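Local coordinates for protein TASOR (Homo sapiens, PDB 6TL1) that serves as a component of the HUSH complex, which maintains epigenetic silencing at H3K9me3-rich loci, and contributes to it the pseudo-PARP domain described here, at residues E13-V18 with Y36-L41; E67-S71 with K133-K138; G106-Y112 with T180-Y185. All coordinates share one frame. Residue numbers count along the deposited sequence, not the author numbering.

Contact 1: residues E13-V18 with Y36-L41; sequences EFEDVV and YRRACL
Helix 13-18 lies across strand 36-41 almost at right angles: the segment axes cross at 96° and approach to 8.8 Å, with CA atoms nearest at F14-A39 (6.6 Å) and V18-Y36 (7.2 Å). Within the helix V17 N bonds E13 O and V18 N bonds F14 O; side-chain packing joins it to the strand, burying 375 Å². Y36 (m) comes first, pointing toward the helix; its CB lies 4.0 Å from V18 CG2, while its carbonyl O meets the edge of the F14 ring, 3.5 Å from CZ. A beta bulge follows: R37 (phi -102°, psi -17°) and R38 both bond the backbone of S206, and their CA-to-CB bonds point away from the helix; R37 NE bonds T208 OG1, R38 NE bonds S206 OG. Alternation resumes with A39, facing the helix, its CB 3.7 Å from F14 CE2; the t rotamer of F14 brings the ring against it. C40 turns away. L41 (m, t) closes the row, CD2 4.0 Å from V17 CG2 and CD1 4.1 Å from E13 OE2. In this alpha-on-beta packing helix 12-22 covers strand 34-42, which runs between strands 4-6 and 199-209 of the five-stranded antiparallel sheet.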
loop_
_atom_site.group_PDB
_atom_site.type_symbol
_atom_site.label_atom_id
_atom_site.label_comp_id
_atom_site.label_asym_id
_atom_site.label_seq_id
_atom_site.Cartn_x
_atom_site.Cartn_y
_atom_site.Cartn_z
ATOM N N GLU A 13 2.731 18.670 10.620
ATOM C CA GLU A 13 3.160 17.589 9.733
ATOM C C GLU A 13 2.867 16.227 10.339
ATOM O O GLU A 13 2.477 15.295 9.633
ATOM C CB GLU A 13 4.652 17.715 9.425
ATOM C CG GLU A 13 5.056 19.031 8.793
ATOM C CD GLU A 13 6.353 18.923 8.000
ATOM O OE1 GLU A 13 7.401 18.608 8.603
ATOM O OE2 GLU A 13 6.322 19.145 6.770
ATOM N N PHE A 14 3.070 16.095 11.647
ATOM C CA PHE A 14 2.780 14.850 12.345
ATOM C C PHE A 14 1.302 14.502 12.254
ATOM O O PHE A 14 0.941 13.354 11.966
ATOM C CB PHE A 14 3.222 14.979 13.803
ATOM C CG PHE A 14 3.108 13.711 14.607
ATOM C CD1 PHE A 14 1.908 13.372 15.219
ATOM C CD2 PHE A 14 4.197 12.874 14.774
ATOM C CE1 PHE A 14 1.798 12.221 15.975
ATOM C CE2 PHE A 14 4.089 11.717 15.531
ATOM C CZ PHE A 14 2.890 11.395 16.129
ATOM N N GLU A 15 0.429 15.494 12.457
ATOM C CA GLU A 15 -0.998 15.208 12.463
ATOM C C GLU A 15 -1.548 15.004 11.059
ATOM O O GLU A 15 -2.550 14.300 10.909
ATOM C CB GLU A 15 -1.763 16.354 13.137
ATOM C CG GLU A 15 -1.400 16.596 14.604
ATOM C CD GLU A 15 -1.578 15.366 15.481
ATOM O OE1 GLU A 15 -2.520 14.581 15.232
ATOM O OE2 GLU A 15 -0.764 15.179 16.414
ATOM N N ASP A 16 -0.889 15.561 10.037
ATOM C CA ASP A 16 -1.214 15.228 8.648
ATOM C C ASP A 16 -0.973 13.749 8.353
ATOM O O ASP A 16 -1.775 13.103 7.670
ATOM C CB ASP A 16 -0.407 16.101 7.683
ATOM C CG ASP A 16 -0.983 17.506 7.522
ATOM O OD1 ASP A 16 -2.111 17.767 7.990
ATOM O OD2 ASP A 16 -0.294 18.356 6.918
ATOM N N VAL A 17 0.169 13.215 8.794
ATOM C CA VAL A 17 0.467 11.805 8.557
ATOM C C VAL A 17 -0.526 10.926 9.302
ATOM O O VAL A 17 -1.055 9.955 8.754
ATOM C CB VAL A 17 1.910 11.479 8.969
ATOM C CG1 VAL A 17 2.192 9.988 8.767
ATOM C CG2 VAL A 17 2.878 12.332 8.172
ATOM N N VAL A 18 -0.784 11.258 10.567
ATOM C CA VAL A 18 -1.782 10.532 11.341
ATOM C C VAL A 18 -3.147 10.666 10.687
ATOM O O VAL A 18 -3.922 9.703 10.676
ATOM C CB VAL A 18 -1.782 11.007 12.809
ATOM C CG1 VAL A 18 -3.018 10.533 13.526
ATOM C CG2 VAL A 18 -0.548 10.484 13.528
ATOM N N TYR A 36 -0.298 6.220 17.576
ATOM C CA TYR A 36 0.838 6.457 16.701
ATOM C C TYR A 36 1.805 7.347 17.462
ATOM O O TYR A 36 1.536 8.532 17.668
ATOM C CB TYR A 36 0.383 7.088 15.393
ATOM C CG TYR A 36 -0.576 6.205 14.653
ATOM C CD1 TYR A 36 -0.152 5.020 14.064
ATOM C CD2 TYR A 36 -1.923 6.541 14.572
ATOM C CE1 TYR A 36 -1.048 4.202 13.393
ATOM C CE2 TYR A 36 -2.817 5.738 13.908
ATOM C CZ TYR A 36 -2.376 4.566 13.322
ATOM O OH TYR A 36 -3.272 3.769 12.658
ATOM N N ARG A 37 2.920 6.774 17.895
ATOM C CA ARG A 37 3.786 7.454 18.838
ATOM C C ARG A 37 5.004 8.075 18.191
ATOM O O ARG A 37 5.637 8.932 18.813
ATOM C CB ARG A 37 4.232 6.489 19.935
ATOM C CG ARG A 37 3.066 5.717 20.565
ATOM C CD ARG A 37 3.389 5.348 21.991
ATOM N NE ARG A 37 2.442 4.394 22.551
ATOM C CZ ARG A 37 2.467 4.002 23.818
ATOM N NH1 ARG A 37 3.403 4.482 24.624
ATOM N NH2 ARG A 37 1.582 3.123 24.270
ATOM N N ARG A 38 5.351 7.669 16.974
ATOM C CA ARG A 38 6.389 8.374 16.241
ATOM C C ARG A 38 6.097 8.248 14.757
ATOM O O ARG A 38 5.383 7.341 14.318
ATOM C CB ARG A 38 7.797 7.878 16.580
ATOM C CG ARG A 38 8.069 6.423 16.339
ATOM C CD ARG A 38 9.502 6.112 16.740
ATOM N NE ARG A 38 9.915 4.778 16.322
ATOM C CZ ARG A 38 11.180 4.373 16.273
ATOM N NH1 ARG A 38 12.157 5.203 16.608
ATOM N NH2 ARG A 38 11.465 3.138 15.883
ATOM N N ALA A 39 6.639 9.191 13.991
ATOM C CA ALA A 39 6.319 9.298 12.577
ATOM C C ALA A 39 7.450 10.027 11.866
ATOM O O ALA A 39 8.022 10.980 12.409
ATOM C CB ALA A 39 4.988 10.027 12.363
ATOM N N CYS A 40 7.778 9.562 10.661
ATOM C CA CYS A 40 8.759 10.214 9.802
ATOM C C CYS A 40 8.202 10.382 8.399
ATOM O O CYS A 40 7.493 9.505 7.899
ATOM C CB CYS A 40 10.053 9.394 9.687
ATOM S SG CYS A 40 10.901 9.047 11.216
ATOM N N LEU A 41 8.539 11.495 7.754
ATOM C CA LEU A 41 8.330 11.578 6.318
ATOM C C LEU A 41 9.530 10.963 5.612
ATOM O O LEU A 41 10.652 10.968 6.129
ATOM C CB LEU A 41 8.116 13.022 5.853
ATOM C CG LEU A 41 6.758 13.603 6.237
ATOM C CD1 LEU A 41 6.721 15.112 6.119
ATOM C CD2 LEU A 41 5.670 12.964 5.379
#

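Contact 2: residues E67-S71 with K133-K138; sequences ELSES and KIMKGK
A loop leading into strand 71-77 runs antiparallel (155° end to end) to the end of strand 126-134 and the turn after it; E67, L68 and K136 are turn-like, S69-S71 extended. S71 and I134 form a hydrogen-bonded antiparallel pair, CA atoms 5.4 Å apart, where strand 71-77 begins its pairing: S71 N donates to I134 O (2.9 Å) and I134 N to S71 O (2.8 Å). Both carbonyls also accept a CA-H...O contact, I134 O from E70 CA (3.4 Å) and S71 O from K133 CA (3.3 Å). Beyond, regular pairing is lost and a water bridges: it donates to S69 O (2.8 Å), accepts from K136 N (2.9 Å) and bonds S71 OG (2.8 Å), which, with chi1 p, also receives a weak bond from K136 NZ (3.2 Å). The segments meet again at E67-G137, CA atoms 4.1 Å apart; G137 (phi 57°, psi -141°) brings its CA within 3.1 Å of E67 O. The acids are satisfied elsewhere: E67 OE1 accepts from L64 N, and E70 forms a salt bridge with R55. Strand 126-134 has strand 199-209 as its other neighbour; M135 packs on F51 and R55 of helix 45-60, I134 on Y182 and F184.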
loop_
_atom_site.group_PDB
_atom_site.type_symbol
_atom_site.label_atom_id
_atom_site.label_comp_id
_atom_site.label_asym_id
_atom_site.label_seq_id
_atom_site.Cartn_x
_atom_site.Cartn_y
_atom_site.Cartn_z
ATOM N N GLU A 67 -7.475 9.089 -13.256
ATOM C CA GLU A 67 -6.549 7.972 -13.135
ATOM C C GLU A 67 -5.140 8.418 -12.770
ATOM O O GLU A 67 -4.315 7.578 -12.404
ATOM C CB GLU A 67 -6.562 7.168 -14.440
ATOM C CG GLU A 67 -7.939 6.543 -14.699
ATOM C CD GLU A 67 -8.101 5.963 -16.091
ATOM O OE1 GLU A 67 -7.446 6.460 -17.034
ATOM O OE2 GLU A 67 -8.917 5.028 -16.245
ATOM N N LEU A 68 -4.848 9.712 -12.833
ATOM C CA LEU A 68 -3.532 10.199 -12.456
ATOM C C LEU A 68 -3.463 10.601 -10.988
ATOM O O LEU A 68 -2.386 10.976 -10.509
ATOM C CB LEU A 68 -3.174 11.394 -13.338
ATOM C CG LEU A 68 -2.996 11.048 -14.816
ATOM C CD1 LEU A 68 -2.809 12.313 -15.616
ATOM C CD2 LEU A 68 -1.826 10.098 -15.004
ATOM N N SER A 69 -4.588 10.527 -10.276
ATOM C CA SER A 69 -4.666 10.974 -8.894
ATOM C C SER A 69 -3.756 10.156 -7.981
ATOM O O SER A 69 -3.584 8.946 -8.161
ATOM C CB SER A 69 -6.118 10.887 -8.412
ATOM O OG SER A 69 -6.291 11.540 -7.170
ATOM N N GLU A 70 -3.171 10.834 -6.993
ATOM C CA GLU A 70 -2.409 10.220 -5.908
ATOM C C GLU A 70 -3.322 9.789 -4.766
ATOM O O GLU A 70 -4.235 10.518 -4.383
ATOM C CB GLU A 70 -1.349 11.187 -5.379
ATOM C CG GLU A 70 -0.253 11.501 -6.377
ATOM C CD GLU A 70 0.771 12.478 -5.829
ATOM O OE1 GLU A 70 0.711 12.792 -4.619
ATOM O OE2 GLU A 70 1.628 12.940 -6.615
ATOM N N SER A 71 -3.082 8.599 -4.229
ATOM C CA SER A 71 -3.749 8.155 -3.004
ATOM C C SER A 71 -2.719 7.428 -2.144
ATOM O O SER A 71 -1.521 7.430 -2.445
ATOM C CB SER A 71 -4.999 7.314 -3.316
ATOM O OG SER A 71 -4.687 6.238 -4.161
ATOM N N LYS A 133 2.577 6.495 -1.198
ATOM C CA LYS A 133 1.721 7.155 -2.162
ATOM C C LYS A 133 1.680 6.276 -3.406
ATOM O O LYS A 133 2.670 5.632 -3.763
ATOM C CB LYS A 133 2.194 8.571 -2.495
ATOM C CG LYS A 133 3.485 8.695 -3.267
ATOM C CD LYS A 133 3.693 10.164 -3.667
ATOM C CE LYS A 133 5.042 10.417 -4.344
ATOM N NZ LYS A 133 5.261 11.889 -4.553
ATOM N N ILE A 134 0.499 6.189 -4.016
ATOM C CA ILE A 134 0.261 5.296 -5.139
ATOM C C ILE A 134 -0.570 6.039 -6.164
ATOM O O ILE A 134 -1.236 7.032 -5.859
ATOM C CB ILE A 134 -0.470 3.994 -4.733
ATOM C CG1 ILE A 134 -1.802 4.350 -4.053
ATOM C CG2 ILE A 134 0.418 3.162 -3.837
ATOM C CD1 ILE A 134 -2.664 3.155 -3.666
ATOM N N MET A 135 -0.518 5.535 -7.391
ATOM C CA MET A 135 -1.479 5.878 -8.432
ATOM C C MET A 135 -2.153 4.593 -8.863
ATOM O O MET A 135 -1.518 3.727 -9.482
ATOM C CB MET A 135 -0.790 6.562 -9.605
ATOM C CG MET A 135 -0.233 7.924 -9.243
ATOM S SD MET A 135 0.508 8.715 -10.677
ATOM C CE MET A 135 2.015 7.765 -10.746
ATOM N N LYS A 136 -3.433 4.456 -8.520
ATOM C CA LYS A 136 -4.129 3.260 -8.935
ATOM C C LYS A 136 -4.335 3.253 -10.438
ATOM O O LYS A 136 -4.471 2.180 -11.027
ATOM C CB LYS A 136 -5.470 3.119 -8.206
ATOM C CG LYS A 136 -5.364 3.071 -6.692
ATOM C CD LYS A 136 -6.634 2.479 -6.088
ATOM C CE LYS A 136 -7.711 3.515 -5.837
ATOM N NZ LYS A 136 -7.267 4.580 -4.897
ATOM N N GLY A 137 -4.337 4.428 -11.066
ATOM C CA GLY A 137 -4.455 4.508 -12.511
ATOM C C GLY A 137 -5.718 3.829 -13.003
ATOM O O GLY A 137 -6.794 3.923 -12.389
ATOM N N LYS A 138 -5.594 3.136 -14.133
ATOM C CA LYS A 138 -6.691 2.344 -14.674
ATOM C C LYS A 138 -6.675 1.000 -13.963
ATOM O O LYS A 138 -5.706 0.233 -14.066
ATOM C CB LYS A 138 -6.584 2.195 -16.190
ATOM C CG LYS A 138 -7.516 1.138 -16.762
ATOM C CD LYS A 138 -7.749 1.314 -18.261
ATOM C CE LYS A 138 -8.857 2.344 -18.534
ATOM N NZ LYS A 138 -10.241 1.775 -18.385
HETATM O O HOH W 1 -4.621 6.631 -6.970
#

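Contact 3: residues G106-Y112 with T180-Y185; sequences GVYLSRY and TQYYFY
A buried, regular antiparallel strand pair in the core of the pseudo-PARP domain joins edge strand 107-110 to strand 181-184 in the four-stranded mixed sheet. The axes run at 151° and approach to 4.5 Å. V107-F184 and L109-Y182 are hydrogen-bonded pairs: V107 N to F184 O and F184 N to V107 O are both 2.9 Å, L109 N to Y182 O 2.9 Å, Y182 N to L109 O 2.8 Å. Y108-Y183 and S110-Q181 are non-hydrogen-bonded pairs. R111 N to T180 O (3.0 Å) extends the pairing. Q181 NE2 donates to S110 OG (3.2 Å) and also bonds Y177 O, while S110 OG bonds L115 O. A water donates to Q181 OE1 (2.7 Å); another links Y112 N (3.1 Å) to T180 OG1 (3.0 Å), which also bonds A176 O. On one face the Y108 (m) and Y183 (t) rings meet obliquely, centroids 4.8 Å apart, planes at 47°, their hydroxyls bonded to loop 100-102. A side chain on G106 would clash with Y183. On the other, V107 CG2 lies 3.8 Å from F184 CB; there L109, Y182 and F184 pack on I134 of strand 126-134, in the other sheet. Strand 159-162 flanks strand 181-184 on its other edge.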
loop_
_atom_site.group_PDB
_atom_site.type_symbol
_atom_site.label_atom_id
_atom_site.label_comp_id
_atom_site.label_asym_id
_atom_site.label_seq_id
_atom_site.Cartn_x
_atom_site.Cartn_y
_atom_site.Cartn_z
ATOM N N GLY A 106 4.063 -8.974 -8.754
ATOM C CA GLY A 106 3.504 -7.712 -8.323
ATOM C C GLY A 106 3.767 -7.507 -6.848
ATOM O O GLY A 106 4.359 -8.356 -6.176
ATOM N N VAL A 107 3.338 -6.354 -6.348
ATOM C CA VAL A 107 3.502 -6.012 -4.944
ATOM C C VAL A 107 2.128 -5.744 -4.351
ATOM O O VAL A 107 1.265 -5.144 -4.999
ATOM C CB VAL A 107 4.461 -4.813 -4.760
ATOM C CG1 VAL A 107 5.790 -5.101 -5.491
ATOM C CG2 VAL A 107 3.845 -3.511 -5.261
ATOM N N TYR A 108 1.920 -6.213 -3.128
ATOM C CA TYR A 108 0.630 -6.118 -2.456
ATOM C C TYR A 108 0.680 -5.038 -1.377
ATOM O O TYR A 108 1.597 -5.026 -0.555
ATOM C CB TYR A 108 0.260 -7.460 -1.827
ATOM C CG TYR A 108 -0.323 -8.487 -2.769
ATOM C CD1 TYR A 108 -1.691 -8.532 -2.995
ATOM C CD2 TYR A 108 0.481 -9.436 -3.394
ATOM C CE1 TYR A 108 -2.242 -9.456 -3.822
ATOM C CE2 TYR A 108 -0.072 -10.390 -4.234
ATOM C CZ TYR A 108 -1.435 -10.390 -4.443
ATOM O OH TYR A 108 -2.034 -11.321 -5.261
ATOM N N LEU A 109 -0.309 -4.150 -1.369
ATOM C CA LEU A 109 -0.444 -3.132 -0.329
ATOM C C LEU A 109 -1.855 -3.166 0.248
ATOM O O LEU A 109 -2.818 -3.413 -0.475
ATOM C CB LEU A 109 -0.137 -1.712 -0.880
ATOM C CG LEU A 109 1.273 -1.457 -1.423
ATOM C CD1 LEU A 109 1.414 -0.071 -1.987
ATOM C CD2 LEU A 109 2.254 -1.602 -0.271
ATOM N N SER A 110 -1.974 -2.896 1.558
ATOM C CA SER A 110 -3.285 -2.842 2.206
ATOM C C SER A 110 -4.009 -1.557 1.837
ATOM O O SER A 110 -3.419 -0.472 1.820
ATOM C CB SER A 110 -3.168 -2.898 3.733
ATOM O OG SER A 110 -2.860 -4.182 4.222
ATOM N N ARG A 111 -5.297 -1.689 1.544
ATOM C CA ARG A 111 -6.160 -0.534 1.322
ATOM C C ARG A 111 -6.470 0.193 2.629
ATOM O O ARG A 111 -6.707 1.409 2.628
ATOM C CB ARG A 111 -7.460 -0.995 0.656
ATOM C CG ARG A 111 -8.588 0.015 0.606
ATOM C CD ARG A 111 -9.634 -0.357 -0.440
ATOM N NE ARG A 111 -10.845 0.453 -0.303
ATOM C CZ ARG A 111 -12.042 0.122 -0.792
ATOM N NH1 ARG A 111 -12.203 -1.014 -1.455
ATOM N NH2 ARG A 111 -13.082 0.929 -0.614
ATOM N N TYR A 112 -6.511 -0.534 3.739
ATOM C CA TYR A 112 -7.015 -0.023 5.006
ATOM C C TYR A 112 -5.914 -0.040 6.054
ATOM O O TYR A 112 -5.203 -1.039 6.200
ATOM C CB TYR A 112 -8.209 -0.845 5.491
ATOM C CG TYR A 112 -9.432 -0.752 4.609
ATOM C CD1 TYR A 112 -10.147 0.427 4.530
ATOM C CD2 TYR A 112 -9.874 -1.848 3.858
ATOM C CE1 TYR A 112 -11.270 0.534 3.747
ATOM C CE2 TYR A 112 -11.010 -1.748 3.052
ATOM C CZ TYR A 112 -11.702 -0.543 3.015
ATOM O OH TYR A 112 -12.824 -0.382 2.249
ATOM N N THR A 180 -8.931 -6.988 0.559
ATOM C CA THR A 180 -8.820 -5.533 0.534
ATOM C C THR A 180 -7.406 -5.079 0.180
ATOM O O THR A 180 -6.918 -4.073 0.703
ATOM C CB THR A 180 -9.259 -4.924 1.865
ATOM O OG1 THR A 180 -8.438 -5.441 2.913
ATOM C CG2 THR A 180 -10.737 -5.260 2.150
ATOM N N GLN A 181 -6.725 -5.837 -0.670
ATOM C CA GLN A 181 -5.389 -5.480 -1.114
ATOM C C GLN A 181 -5.430 -4.752 -2.445
ATOM O O GLN A 181 -6.387 -4.855 -3.219
ATOM C CB GLN A 181 -4.502 -6.720 -1.256
ATOM C CG GLN A 181 -4.335 -7.479 0.018
ATOM C CD GLN A 181 -3.360 -6.795 0.942
ATOM O OE1 GLN A 181 -2.228 -6.488 0.564
ATOM N NE2 GLN A 181 -3.821 -6.496 2.159
ATOM N N TYR A 182 -4.371 -3.990 -2.684
ATOM C CA TYR A 182 -4.017 -3.473 -3.997
ATOM C C TYR A 182 -2.835 -4.286 -4.515
ATOM O O TYR A 182 -1.931 -4.624 -3.749
ATOM C CB TYR A 182 -3.625 -1.998 -3.922
ATOM C CG TYR A 182 -4.742 -1.034 -3.578
ATOM C CD1 TYR A 182 -5.987 -1.136 -4.171
ATOM C CD2 TYR A 182 -4.540 -0.015 -2.650
ATOM C CE1 TYR A 182 -7.010 -0.258 -3.854
ATOM C CE2 TYR A 182 -5.559 0.882 -2.331
ATOM C CZ TYR A 182 -6.792 0.748 -2.933
ATOM O OH TYR A 182 -7.812 1.617 -2.627
ATOM N N TYR A 183 -2.826 -4.586 -5.807
ATOM C CA TYR A 183 -1.760 -5.375 -6.432
ATOM C C TYR A 183 -1.166 -4.563 -7.575
ATOM O O TYR A 183 -1.779 -4.451 -8.638
ATOM C CB TYR A 183 -2.314 -6.707 -6.914
ATOM C CG TYR A 183 -1.358 -7.631 -7.646
ATOM C CD1 TYR A 183 -0.361 -8.311 -6.965
ATOM C CD2 TYR A 183 -1.504 -7.875 -9.005
ATOM C CE1 TYR A 183 0.480 -9.213 -7.628
ATOM C CE2 TYR A 183 -0.659 -8.763 -9.686
ATOM C CZ TYR A 183 0.323 -9.421 -8.987
ATOM O OH TYR A 183 1.152 -10.296 -9.644
ATOM N N PHE A 184 0.005 -3.974 -7.338
ATOM C CA PHE A 184 0.663 -3.088 -8.283
ATOM C C PHE A 184 1.744 -3.829 -9.063
ATOM O O PHE A 184 2.490 -4.638 -8.509
ATOM C CB PHE A 184 1.271 -1.893 -7.553
ATOM C CG PHE A 184 0.248 -0.926 -7.048
ATOM C CD1 PHE A 184 -0.221 0.091 -7.864
ATOM C CD2 PHE A 184 -0.255 -1.041 -5.765
ATOM C CE1 PHE A 184 -1.180 0.983 -7.405
ATOM C CE2 PHE A 184 -1.204 -0.147 -5.297
ATOM C CZ PHE A 184 -1.673 0.858 -6.128
ATOM N N TYR A 185 1.834 -3.541 -10.349
ATOM C CA TYR A 185 2.825 -4.193 -11.185
ATOM C C TYR A 185 3.138 -3.253 -12.331
ATOM O O TYR A 185 2.420 -2.280 -12.580
ATOM C CB TYR A 185 2.313 -5.536 -11.708
ATOM C CG TYR A 185 1.004 -5.352 -12.418
ATOM C CD1 TYR A 185 0.963 -5.009 -13.765
ATOM C CD2 TYR A 185 -0.198 -5.503 -11.739
ATOM C CE1 TYR A 185 -0.237 -4.818 -14.411
ATOM C CE2 TYR A 185 -1.406 -5.332 -12.382
ATOM C CZ TYR A 185 -1.423 -4.991 -13.713
ATOM O OH TYR A 185 -2.625 -4.804 -14.353
HETATM O O HOH W 2 0.232 -6.284 1.723
HETATM O O HOH W 3 -6.295 -3.598 3.976
#

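Contact 3 is the buried one, its centre about 5 Å from the centre of the chain; contact 2 is a surface contact and contact 1 a partly buried one, its centre about 17 Å from the chain centre. Contacts 1 and 2 hold the same five-stranded sheet at different places, through strand 34-42 and through edge strand 71-77, and do not touch. Contact 3 belongs to the four-stranded sheet but meets contact 2 directly: I134 CD1 lies 3.5 Å from F184 CZ, so the two sheets pack together there. Chemistry follows place: contact 1 relies on apolar side chains, contact 2 on one backbone pair, a bridging water and CA-H...O contacts, contact 3 on repeated backbone pairing and aromatic rings.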